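Local coordinates for SusD homolog (Bacteroides thetaiotaomicron VPI-5482, PDB 3IV0), which probably binds sugars at the cell surface as a SusD-family outer-membrane protein, its precise ligand being unknown, at residues L44-D49 / D83-L88; D49-P54 / W459-H464; G437-R442 / N447-T452. All coordinates share one frame; numbering follows the deposited sequence.

Contact 1 (L44-D49 / D83-L88); sequences LTYSGD and DARGGL
Tyr46 reaches from helix 43-50 to the turn at Arg85 and makes the contact with its far end. Its CB points toward the loop, and with CG anti to the carbonyl carbon (chi1 -82°) the ring is carried out from the helix. CE2 is the first atom to touch, 3.5 Å from Arg85 O, which lies at the ring edge and in its plane. Beyond it OH packs 3.6 Å from Arg85 CG and close to Arg85 CA; its hydrogen bond goes to Asn281, while the ring of Tyr64 (helix 63-69) meets it with the planes about 10° apart. Residues 83-86 form a type I beta turn in the loop before helix 93-108, combined with an Asx turn in which Arg85 N donates to Asp83 OD1. Bends at chi2 and chi3 curl the Arg85 chain over to its own turn, where the guanidinium grips the Asp83 carboxylate side-on: NE lies 3.1 Å from Asp83 OD1, and NH2 2.9 Å from Asp83 OD2 in a salt bridge. With an alanine here the Asp83 carboxylate would probably lose its cationic mate, and the tyrosine hydroxyl the CG beside it. Arg85 O, buried against the ring, has no hydrogen-bonding partner in the model.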
# COMPACT_ATOMS: atom_id res chain seq x y z
N LEU A 44 4.82 4.78 4.12
CA LEU A 44 4.16 3.51 3.82
C LEU A 44 4.59 2.41 4.76
O LEU A 44 3.73 1.65 5.25
CB LEU A 44 4.35 3.13 2.35
CG LEU A 44 3.57 1.92 1.85
CD1 LEU A 44 2.10 1.97 2.24
CD2 LEU A 44 3.72 1.91 0.34
N THR A 45 5.87 2.29 5.07
CA THR A 45 6.27 1.17 5.89
C THR A 45 5.94 1.41 7.37
O THR A 45 5.53 0.48 8.07
CB THR A 45 7.74 0.76 5.63
OG1 THR A 45 7.97 -0.53 6.20
CG2 THR A 45 8.73 1.68 6.26
N TYR A 46 6.07 2.64 7.86
CA TYR A 46 5.72 2.90 9.25
C TYR A 46 4.23 2.64 9.44
O TYR A 46 3.83 2.03 10.44
CB TYR A 46 6.03 4.33 9.69
CG TYR A 46 7.43 4.66 10.09
CD1 TYR A 46 8.53 4.07 9.50
CD2 TYR A 46 7.64 5.62 11.06
CE1 TYR A 46 9.81 4.47 9.86
CE2 TYR A 46 8.88 5.99 11.45
CZ TYR A 46 9.96 5.41 10.84
OH TYR A 46 11.23 5.87 11.24
N SER A 47 3.43 3.19 8.53
CA SER A 47 1.99 3.15 8.68
C SER A 47 1.32 1.84 8.32
O SER A 47 0.24 1.51 8.85
CB SER A 47 1.33 4.27 7.85
OG SER A 47 1.40 4.01 6.45
N GLY A 48 1.92 1.09 7.42
CA GLY A 48 1.33 -0.14 6.90
C GLY A 48 1.98 -1.43 7.36
O GLY A 48 1.29 -2.43 7.53
N ASP A 49 3.30 -1.45 7.53
CA ASP A 49 3.97 -2.67 8.00
C ASP A 49 4.14 -2.69 9.53
O ASP A 49 3.92 -3.73 10.15
CB ASP A 49 5.34 -2.77 7.37
CG ASP A 49 5.28 -2.90 5.90
OD1 ASP A 49 4.60 -3.82 5.42
OD2 ASP A 49 5.97 -2.10 5.21
N ASP A 83 10.34 15.57 12.41
CA ASP A 83 11.24 14.90 11.48
C ASP A 83 10.71 13.58 10.93
O ASP A 83 9.53 13.24 11.13
CB ASP A 83 12.67 14.81 12.05
CG ASP A 83 12.86 13.69 13.06
OD1 ASP A 83 12.06 12.73 13.13
OD2 ASP A 83 13.89 13.76 13.77
N ALA A 84 11.53 12.87 10.17
CA ALA A 84 11.06 11.73 9.39
C ALA A 84 10.80 10.47 10.19
O ALA A 84 10.46 9.44 9.60
CB ALA A 84 12.02 11.41 8.20
N ARG A 85 10.98 10.51 11.51
CA ARG A 85 10.60 9.39 12.36
C ARG A 85 9.24 9.59 12.99
O ARG A 85 8.78 8.71 13.71
CB ARG A 85 11.65 9.12 13.45
CG ARG A 85 12.93 8.50 12.96
CD ARG A 85 13.95 9.51 12.42
NE ARG A 85 14.28 10.59 13.33
CZ ARG A 85 15.19 10.54 14.29
NH1 ARG A 85 15.93 9.46 14.48
NH2 ARG A 85 15.40 11.61 15.04
N GLY A 86 8.60 10.72 12.74
CA GLY A 86 7.25 10.89 13.28
C GLY A 86 6.50 12.04 12.69
O GLY A 86 5.61 11.86 11.85
N GLY A 87 6.89 13.26 13.05
CA GLY A 87 6.15 14.43 12.62
C GLY A 87 5.92 14.62 11.15
O GLY A 87 4.87 15.11 10.73
N LEU A 88 6.93 14.37 10.33
CA LEU A 88 6.72 14.50 8.89
C LEU A 88 5.65 13.57 8.39
O LEU A 88 4.92 13.90 7.48
CB LEU A 88 7.99 14.22 8.10
CG LEU A 88 9.09 15.25 8.07
CD1 LEU A 88 10.25 14.76 7.16
CD2 LEU A 88 8.56 16.59 7.61

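Contact 2 (D49-P54 / W459-H464); sequences DMRCAP and WTWPIH
Arg51 drives its guanidinium against the backbone of Trp459 and Thr460 and over the face of the Trp461 five-membered ring, and no other residue of 49-54 touches 459-464. CG lies anti to the backbone N (chi1 -169°), and the chain stays extended through NE, which lets it span the gap between two backbones whose nearest CA atoms, those of Arg51 and Trp459, are 9.6 Å apart. The tight part is at the tip. NH2 donates to Thr460 O at 2.9 Å with an N-H...O angle of 158°, approaching from well above the carbonyl plane. Trp459 O sits 3.0 Å from Arg51 NH1, but the angle is too poor for a hydrogen bond; this carbonyl accepts from Tyr430 OH instead. Arg51 NH2 has a second acceptor in Asn71 OD1. The helix 43-50 ends just before Arg51, and residues 50-53 make a type II beta turn, so the arginine leaves the helix end to join the N-terminal part of this SusD-family fold to the loop between helices 451-455 and 466-470, some 400 residues later. Against Trp461 the fit is of another kind: CZ of Arg51 stands 4.8 Å from the centroid of the indole five-membered ring in a cation-pi contact, with the two planes 80° apart, and NH1 comes 3.3 Å from CD1 of Trp461. The looser side is filled by one water within this buried contact. It accepts from Arg51 NH1 at 3.1 Å and from Trp461 NE1 at 2.8 Å, linking two donors that cannot bond to each other.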
# COMPACT_ATOMS: atom_id res chain seq x y z
N ASP A 49 3.30 -1.45 7.53
CA ASP A 49 3.97 -2.67 8.00
C ASP A 49 4.14 -2.69 9.53
O ASP A 49 3.92 -3.73 10.15
CB ASP A 49 5.34 -2.77 7.37
CG ASP A 49 5.28 -2.90 5.90
OD1 ASP A 49 4.60 -3.82 5.42
OD2 ASP A 49 5.97 -2.10 5.21
N MSE A 50 4.57 -1.60 10.12
CA MSE A 50 5.12 -1.61 11.48
C MSE A 50 4.07 -1.39 12.57
O MSE A 50 4.19 -1.91 13.69
CB MSE A 50 6.22 -0.55 11.56
CG MSE A 50 7.45 -0.85 10.68
SE MSE A 50 8.71 0.56 10.73
CE MSE A 50 9.46 0.25 12.48
N ARG A 51 3.04 -0.61 12.28
CA ARG A 51 2.08 -0.21 13.28
C ARG A 51 1.26 -1.40 13.73
O ARG A 51 0.70 -2.14 12.92
CB ARG A 51 1.17 0.86 12.72
CG ARG A 51 0.33 1.51 13.77
CD ARG A 51 -0.42 2.70 13.21
NE ARG A 51 -1.27 3.33 14.22
CZ ARG A 51 -2.04 4.37 13.98
NH1 ARG A 51 -2.10 4.89 12.76
NH2 ARG A 51 -2.79 4.87 14.91
N CYS A 52 1.21 -1.61 15.06
CA CYS A 52 0.53 -2.76 15.67
C CYS A 52 1.11 -4.11 15.25
O CYS A 52 0.44 -5.12 15.41
CB CYS A 52 -0.99 -2.73 15.45
SG CYS A 52 -1.78 -1.26 16.15
N ALA A 53 2.32 -4.12 14.66
CA ALA A 53 2.99 -5.35 14.31
C ALA A 53 3.78 -5.88 15.53
O ALA A 53 4.28 -5.08 16.33
CB ALA A 53 3.95 -5.10 13.14
N PRO A 54 3.87 -7.21 15.65
CA PRO A 54 4.61 -7.84 16.76
C PRO A 54 6.12 -7.83 16.49
O PRO A 54 6.75 -8.87 16.26
CB PRO A 54 4.02 -9.23 16.80
CG PRO A 54 3.70 -9.53 15.41
CD PRO A 54 3.23 -8.21 14.80
N TRP A 459 -7.12 4.53 15.48
CA TRP A 459 -6.47 3.93 14.29
C TRP A 459 -5.83 5.00 13.39
O TRP A 459 -5.08 4.64 12.49
CB TRP A 459 -7.47 3.08 13.50
CG TRP A 459 -8.61 3.84 12.98
CD1 TRP A 459 -9.80 4.01 13.58
CD2 TRP A 459 -8.71 4.55 11.72
NE1 TRP A 459 -10.63 4.77 12.81
CE2 TRP A 459 -9.99 5.11 11.65
CE3 TRP A 459 -7.84 4.76 10.64
CZ2 TRP A 459 -10.44 5.86 10.54
CZ3 TRP A 459 -8.30 5.45 9.57
CH2 TRP A 459 -9.55 6.03 9.53
N THR A 460 -6.12 6.28 13.62
CA THR A 460 -5.55 7.36 12.79
C THR A 460 -4.18 7.77 13.30
O THR A 460 -3.83 7.49 14.44
CB THR A 460 -6.43 8.60 12.77
OG1 THR A 460 -6.46 9.18 14.10
CG2 THR A 460 -7.84 8.27 12.25
N TRP A 461 -3.41 8.43 12.43
CA TRP A 461 -2.24 9.20 12.82
C TRP A 461 -2.64 10.54 13.42
O TRP A 461 -3.60 11.12 12.99
CB TRP A 461 -1.33 9.45 11.58
CG TRP A 461 -0.54 8.27 11.18
CD1 TRP A 461 -1.01 7.14 10.59
CD2 TRP A 461 0.87 8.05 11.41
NE1 TRP A 461 0.02 6.26 10.39
CE2 TRP A 461 1.18 6.78 10.89
CE3 TRP A 461 1.90 8.83 11.96
CZ2 TRP A 461 2.46 6.25 10.95
CZ3 TRP A 461 3.15 8.32 12.02
CH2 TRP A 461 3.43 7.03 11.53
N PRO A 462 -1.84 11.04 14.39
CA PRO A 462 -2.01 12.42 14.75
C PRO A 462 -1.82 13.32 13.54
O PRO A 462 -1.02 12.98 12.68
CB PRO A 462 -0.88 12.66 15.77
CG PRO A 462 -0.50 11.27 16.27
CD PRO A 462 -0.74 10.39 15.09
N ILE A 463 -2.52 14.44 13.53
CA ILE A 463 -2.34 15.47 12.51
C ILE A 463 -1.38 16.51 13.08
O ILE A 463 -1.64 17.10 14.13
CB ILE A 463 -3.67 16.09 12.14
CG1 ILE A 463 -4.51 15.06 11.37
CG2 ILE A 463 -3.49 17.38 11.28
CD1 ILE A 463 -5.98 15.45 11.20
N HIS A 464 -0.26 16.73 12.39
CA HIS A 464 0.74 17.71 12.81
C HIS A 464 0.18 19.13 12.78
O HIS A 464 -0.61 19.49 11.94
CB HIS A 464 1.93 17.58 11.87
CG HIS A 464 3.17 18.28 12.33
ND1 HIS A 464 3.38 19.63 12.14
CD2 HIS A 464 4.25 17.81 12.99
CE1 HIS A 464 4.57 19.95 12.65
NE2 HIS A 464 5.12 18.86 13.16
O HOH W 1 -1.20 3.74 10.02

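Contact 3 (G437-R442 / N447-T452)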
# COMPACT_ATOMS: atom_id res chain seq x y z
N GLY A 437 -11.63 -4.54 10.93
CA GLY A 437 -11.94 -4.50 12.36
C GLY A 437 -11.08 -5.46 13.18
O GLY A 437 -11.24 -5.58 14.41
N LYS A 438 -10.13 -6.12 12.58
CA LYS A 438 -9.34 -7.10 13.28
C LYS A 438 -8.27 -6.45 14.15
O LYS A 438 -7.67 -7.12 14.97
CB LYS A 438 -8.74 -8.14 12.32
CG LYS A 438 -9.80 -9.12 11.83
CD LYS A 438 -9.29 -10.04 10.76
CE LYS A 438 -10.18 -11.25 10.59
NZ LYS A 438 -11.46 -11.02 9.90
N VAL A 439 -8.05 -5.14 13.98
CA VAL A 439 -7.05 -4.40 14.74
C VAL A 439 -7.36 -4.37 16.23
O VAL A 439 -6.45 -4.12 17.05
CB VAL A 439 -6.82 -2.98 14.17
CG1 VAL A 439 -7.95 -1.99 14.53
CG2 VAL A 439 -5.43 -2.42 14.61
N TYR A 440 -8.63 -4.62 16.58
CA TYR A 440 -9.00 -4.64 18.01
C TYR A 440 -9.36 -6.05 18.45
O TYR A 440 -9.99 -6.21 19.50
CB TYR A 440 -10.12 -3.63 18.30
CG TYR A 440 -11.32 -3.73 17.43
CD1 TYR A 440 -12.24 -4.77 17.62
CD2 TYR A 440 -11.56 -2.81 16.44
CE1 TYR A 440 -13.33 -4.87 16.85
CE2 TYR A 440 -12.67 -2.90 15.63
CZ TYR A 440 -13.58 -3.94 15.87
OH TYR A 440 -14.69 -4.10 15.09
N ASN A 441 -8.90 -7.07 17.73
CA ASN A 441 -9.21 -8.46 18.03
C ASN A 441 -7.93 -9.24 18.24
O ASN A 441 -7.16 -9.46 17.31
CB ASN A 441 -10.05 -9.04 16.89
CG ASN A 441 -10.65 -10.38 17.22
OD1 ASN A 441 -10.07 -11.17 17.97
ND2 ASN A 441 -11.80 -10.67 16.61
N ARG A 442 -7.67 -9.67 19.47
CA ARG A 442 -6.45 -10.40 19.79
C ARG A 442 -6.32 -11.75 19.07
O ARG A 442 -5.23 -12.29 18.97
CB ARG A 442 -6.31 -10.59 21.30
CG ARG A 442 -4.92 -10.96 21.75
CD ARG A 442 -4.85 -11.04 23.27
NE ARG A 442 -5.21 -9.77 23.88
CZ ARG A 442 -4.38 -8.73 24.03
NH1 ARG A 442 -3.13 -8.81 23.62
NH2 ARG A 442 -4.81 -7.62 24.60
N ASN A 447 -0.84 -7.33 18.86
CA ASN A 447 -0.68 -6.04 19.56
C ASN A 447 -1.92 -5.19 19.26
O ASN A 447 -1.83 -4.12 18.66
CB ASN A 447 0.58 -5.27 19.09
CG ASN A 447 1.89 -5.98 19.39
OD1 ASN A 447 1.92 -7.11 19.88
ND2 ASN A 447 2.97 -5.33 19.08
N PRO A 448 -3.10 -5.66 19.66
CA PRO A 448 -4.35 -4.99 19.28
C PRO A 448 -4.54 -3.68 20.02
O PRO A 448 -3.93 -3.46 21.09
CB PRO A 448 -5.44 -5.96 19.73
CG PRO A 448 -4.82 -6.66 20.90
CD PRO A 448 -3.37 -6.81 20.55
N MSE A 449 -5.37 -2.81 19.48
CA MSE A 449 -5.89 -1.70 20.27
C MSE A 449 -7.26 -2.13 20.81
O MSE A 449 -7.81 -3.17 20.40
CB MSE A 449 -6.01 -0.41 19.43
CG MSE A 449 -7.05 -0.46 18.32
SE MSE A 449 -7.05 1.09 17.15
CE MSE A 449 -5.38 0.78 16.21
N THR A 450 -7.88 -1.33 21.66
CA THR A 450 -9.23 -1.65 22.11
C THR A 450 -10.27 -1.19 21.10
O THR A 450 -10.05 -0.24 20.31
CB THR A 450 -9.57 -1.04 23.48
OG1 THR A 450 -9.75 0.35 23.33
CG2 THR A 450 -8.46 -1.32 24.50
N ARG A 451 -11.44 -1.81 21.12
CA ARG A 451 -12.48 -1.44 20.19
C ARG A 451 -12.96 -0.02 20.49
O ARG A 451 -13.27 0.76 19.56
CB ARG A 451 -13.63 -2.45 20.18
CG ARG A 451 -14.67 -2.11 19.17
CD ARG A 451 -15.71 -3.20 19.08
NE ARG A 451 -16.66 -2.91 18.03
CZ ARG A 451 -17.78 -3.60 17.83
NH1 ARG A 451 -18.08 -4.62 18.61
NH2 ARG A 451 -18.58 -3.25 16.84
N THR A 452 -13.08 0.34 21.76
CA THR A 452 -13.52 1.69 22.12
C THR A 452 -12.52 2.71 21.55
O THR A 452 -12.93 3.72 20.98
CB THR A 452 -13.64 1.89 23.63
OG1 THR A 452 -14.53 0.90 24.17
CG2 THR A 452 -14.20 3.26 23.91
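This is a short-range contact between the loop that leaves helix 429-436 and the segment leading into helix 451-455, partly buried and held by apolar and CH-pi contacts and one backbone hydrogen bond. In that bond Met449 N donates to Val439 O at 3.0 Å. On the buried side the selenomethionine Met449 bends at chi3 to bring CE 3.6 Å from Val439 CG2, with Tyr430 and Phe454 packed around the pair. Tyr440 CA makes a bent CA-H...O contact with Met449 O at 3.0 Å. Toward the surface Tyr440, its CG set between the backbone N and the carbonyl carbon (chi1 52°), lays its ring against the extended Arg451: CG of Arg451 stands 3.8 Å from the ring centroid, 8° off the normal, in a CH-pi contact. The guanidinium continues past the hydroxyl, its plane almost parallel to the ring, while Gly437 O lies over the opposite face. Thr450 then starts the next helix, OG1 accepting from Asn453 N. The whole is a loop joining helix 429-436 to helix 451-455 within the SusD-family region, pinched by one backbone hydrogen bond and ending in a threonine N-cap.

How the contacts relate
Contact 2 is the buried one, contact 1 is partly buried, and contact 3 reaches the surface through its arginines. Contacts 1 and 2 share Asp49 and helix 43-50: contact 1 uses Tyr46 in the middle of the helix, contact 2 Arg51 just past its end; they also touch where Ser47 packs on Trp461. Their chemistry differs: contact 1 sets a tyrosine edge on a turn, whereas contact 2 buries a charged group among carbonyls, an indole and a water. Contact 3 joins segments close in sequence through apolar side chains and a CH-pi contact. It meets contact 2 where Asn447 packs on residues 52-54 and Met449 lies beside Trp459, but does not touch contact 1.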